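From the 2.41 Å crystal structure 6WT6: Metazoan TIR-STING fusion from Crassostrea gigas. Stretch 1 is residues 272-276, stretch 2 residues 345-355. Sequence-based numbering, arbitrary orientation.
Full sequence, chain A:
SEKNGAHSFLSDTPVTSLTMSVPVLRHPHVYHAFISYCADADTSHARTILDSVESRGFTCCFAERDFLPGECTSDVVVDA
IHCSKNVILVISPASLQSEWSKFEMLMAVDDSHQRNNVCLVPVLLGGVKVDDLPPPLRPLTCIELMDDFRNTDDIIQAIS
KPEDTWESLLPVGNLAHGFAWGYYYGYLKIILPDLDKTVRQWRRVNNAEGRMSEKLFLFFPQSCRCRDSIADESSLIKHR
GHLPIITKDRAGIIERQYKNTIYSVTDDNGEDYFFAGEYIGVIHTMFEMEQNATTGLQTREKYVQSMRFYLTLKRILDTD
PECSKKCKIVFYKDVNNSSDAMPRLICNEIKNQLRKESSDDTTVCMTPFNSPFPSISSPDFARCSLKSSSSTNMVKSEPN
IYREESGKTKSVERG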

# COMPACT_ATOMS: atom_id res chain seq x y z
N ASP A 272 35.17 17.54 -9.00
CA ASP A 272 34.21 16.50 -9.32
C ASP A 272 33.84 15.74 -8.05
O ASP A 272 34.71 15.37 -7.26
N TYR A 273 32.53 15.53 -7.87
CA TYR A 273 32.01 14.75 -6.76
C TYR A 273 31.25 13.56 -7.33
O TYR A 273 30.47 13.71 -8.28
N PHE A 274 31.49 12.38 -6.75
CA PHE A 274 30.93 11.13 -7.23
C PHE A 274 29.84 10.64 -6.29
O PHE A 274 29.89 10.85 -5.08
N PHE A 275 28.84 9.96 -6.87
CA PHE A 275 27.77 9.42 -6.05
C PHE A 275 27.11 8.26 -6.78
O PHE A 275 27.01 8.25 -8.01
N ALA A 276 26.68 7.28 -6.00
CA ALA A 276 25.73 6.29 -6.50
C ALA A 276 24.33 6.85 -6.34
O ALA A 276 23.96 7.32 -5.26
N LEU A 345 22.30 21.00 -6.62
CA LEU A 345 21.56 20.33 -5.57
C LEU A 345 22.29 19.08 -5.09
O LEU A 345 22.41 18.84 -3.88
N ILE A 346 22.80 18.28 -6.03
CA ILE A 346 23.45 17.02 -5.66
C ILE A 346 24.77 17.29 -4.93
O ILE A 346 25.08 16.63 -3.93
N CYS A 347 25.56 18.24 -5.43
CA CYS A 347 26.81 18.61 -4.75
C CYS A 347 26.54 19.06 -3.32
O CYS A 347 27.32 18.76 -2.41
N ASN A 348 25.44 19.79 -3.11
CA ASN A 348 25.09 20.17 -1.75
C ASN A 348 24.79 18.95 -0.89
O ASN A 348 25.21 18.89 0.27
N GLU A 349 24.07 17.97 -1.43
CA GLU A 349 23.74 16.79 -0.65
C GLU A 349 24.97 15.92 -0.39
O GLU A 349 25.13 15.38 0.71
N ILE A 350 25.84 15.78 -1.39
CA ILE A 350 27.04 14.97 -1.22
C ILE A 350 27.93 15.55 -0.13
O ILE A 350 28.45 14.82 0.72
N LYS A 351 28.12 16.87 -0.15
CA LYS A 351 28.96 17.52 0.86
C LYS A 351 28.34 17.42 2.24
O LYS A 351 29.05 17.25 3.24
N ASN A 352 27.01 17.52 2.33
CA ASN A 352 26.34 17.38 3.61
C ASN A 352 26.55 15.99 4.20
O ASN A 352 26.77 15.84 5.41
N GLN A 353 26.49 14.96 3.36
CA GLN A 353 26.66 13.60 3.85
C GLN A 353 28.11 13.32 4.22
O GLN A 353 28.37 12.53 5.14
N LEU A 354 29.07 13.94 3.53
CA LEU A 354 30.47 13.75 3.88
C LEU A 354 30.79 14.35 5.25
O LEU A 354 31.65 13.82 5.97
N ARG A 355 30.12 15.44 5.61
CA ARG A 355 30.27 16.01 6.95
C ARG A 355 29.86 15.00 8.02
O ARG A 355 30.58 14.78 9.00

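The strand 272-276 crosses the helix 345-355 at 80°, axes 9.2 Å apart. As is usual in a strand, alternate side chains face the same way: Tyr273 and Phe275 point toward the helix, and Phe274 between them points away. The helix answers from one side with Ile346, Ile350 and Leu354, spaced four residues apart and all pointing toward the strand.

Tyr273 covers the most surface. Its chi1 is m (-79°), and the ring runs obliquely across the helix: CD2 sits 3.7 Å from Ile350 CG2, while CE2 reaches Leu354 CD1 at 4.1 Å, meeting that methyl at the ring edge. At the tip, Tyr273 OH lies 3.5 Å from Lys351 CE. Lys351 leaves the helix sideways, but an extended m, t, t, t chain brings its methylenes to the phenol while NZ bonds elsewhere in the structure.

Ile350, in the m, t rotamer, sits at the centre of the contact, touching both inward aromatics. Its CG2 meets Tyr273, and its CD1 approaches Phe275 CD1 at 3.5 Å and the backbone Phe274 O at 3.8 Å.

Phe275 adopts p (63°), and its ring receives Ile346, also m, t, over one face: CG2 is 3.6 Å from Phe275 CE1 in a CH-pi contact. No hydrogen bond joins the stretches; the contact rests on apolar packing, with branched aliphatics and the methylenes of Lys351 against two aromatic side chains.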

# COMPACT_ATOMS: atom_id res chain seq x y z
CB ASP A 272 34.77 15.52 -10.36
CG ASP A 272 34.99 16.17 -11.71
OD1 ASP A 272 34.46 17.28 -11.92
OD2 ASP A 272 35.75 15.61 -12.53
CB TYR A 273 31.10 15.60 -5.87
CG TYR A 273 31.87 16.48 -4.92
CD1 TYR A 273 32.35 17.72 -5.33
CD2 TYR A 273 32.13 16.08 -3.62
CE1 TYR A 273 33.06 18.54 -4.46
CE2 TYR A 273 32.84 16.88 -2.74
CZ TYR A 273 33.30 18.11 -3.17
OH TYR A 273 34.01 18.91 -2.30
CB PHE A 274 32.01 10.06 -7.37
CG PHE A 274 33.04 10.35 -8.43
CD1 PHE A 274 34.13 11.16 -8.16
CD2 PHE A 274 32.92 9.79 -9.70
CE1 PHE A 274 35.08 11.42 -9.13
CE2 PHE A 274 33.87 10.05 -10.68
CZ PHE A 274 34.95 10.86 -10.39
CB PHE A 275 26.73 10.50 -5.72
CG PHE A 275 26.02 11.07 -6.93
CD1 PHE A 275 26.60 12.06 -7.70
CD2 PHE A 275 24.75 10.62 -7.28
CE1 PHE A 275 25.94 12.59 -8.81
CE2 PHE A 275 24.08 11.14 -8.37
CZ PHE A 275 24.68 12.13 -9.14
CB ALA A 276 25.86 4.97 -5.74
CB LEU A 345 20.16 19.98 -6.06
CG LEU A 345 19.39 19.01 -5.16
CD1 LEU A 345 19.12 19.65 -3.81
CD2 LEU A 345 18.10 18.57 -5.84
CB ILE A 346 23.66 16.14 -6.90
CG1 ILE A 346 22.31 15.81 -7.55
CG2 ILE A 346 24.39 14.86 -6.52
CD1 ILE A 346 22.44 15.00 -8.84
CB CYS A 347 27.53 19.72 -5.51
SG CYS A 347 28.41 19.18 -6.99
CB ASN A 348 23.89 21.12 -1.77
CG ASN A 348 24.29 22.58 -1.77
OD1 ASN A 348 24.68 23.12 -0.73
ND2 ASN A 348 24.20 23.23 -2.92
CB GLU A 349 22.64 15.97 -1.34
CG GLU A 349 21.24 16.45 -1.03
CD GLU A 349 20.87 16.31 0.45
OE1 GLU A 349 21.56 15.55 1.18
OE2 GLU A 349 19.90 16.95 0.87
CB ILE A 350 27.80 14.84 -2.56
CG1 ILE A 350 26.97 14.04 -3.57
CG2 ILE A 350 29.16 14.20 -2.34
CD1 ILE A 350 27.64 13.92 -4.92
CB LYS A 351 29.21 18.97 0.47
CG LYS A 351 30.04 19.14 -0.80
CD LYS A 351 30.16 20.60 -1.21
CE LYS A 351 31.02 20.74 -2.45
NZ LYS A 351 31.20 22.16 -2.86
CB ASN A 352 24.85 17.68 3.45
CG ASN A 352 24.10 17.65 4.77
OD1 ASN A 352 24.42 18.40 5.69
ND2 ASN A 352 23.08 16.81 4.85
CB GLN A 353 26.16 12.60 2.82
CG GLN A 353 24.67 12.69 2.56
CD GLN A 353 23.85 12.56 3.83
OE1 GLN A 353 24.16 11.74 4.70
NE2 GLN A 353 22.81 13.37 3.95
CB LEU A 354 31.38 14.35 2.81
CG LEU A 354 31.50 13.57 1.49
CD1 LEU A 354 32.13 14.42 0.41
CD2 LEU A 354 32.31 12.30 1.70
CB ARG A 355 29.44 17.29 7.08
CG ARG A 355 30.25 18.57 7.06
CD ARG A 355 29.35 19.80 7.17
NE ARG A 355 28.45 19.91 6.02
CZ ARG A 355 28.78 20.48 4.87
NH1 ARG A 355 29.99 20.99 4.70
NH2 ARG A 355 27.89 20.54 3.88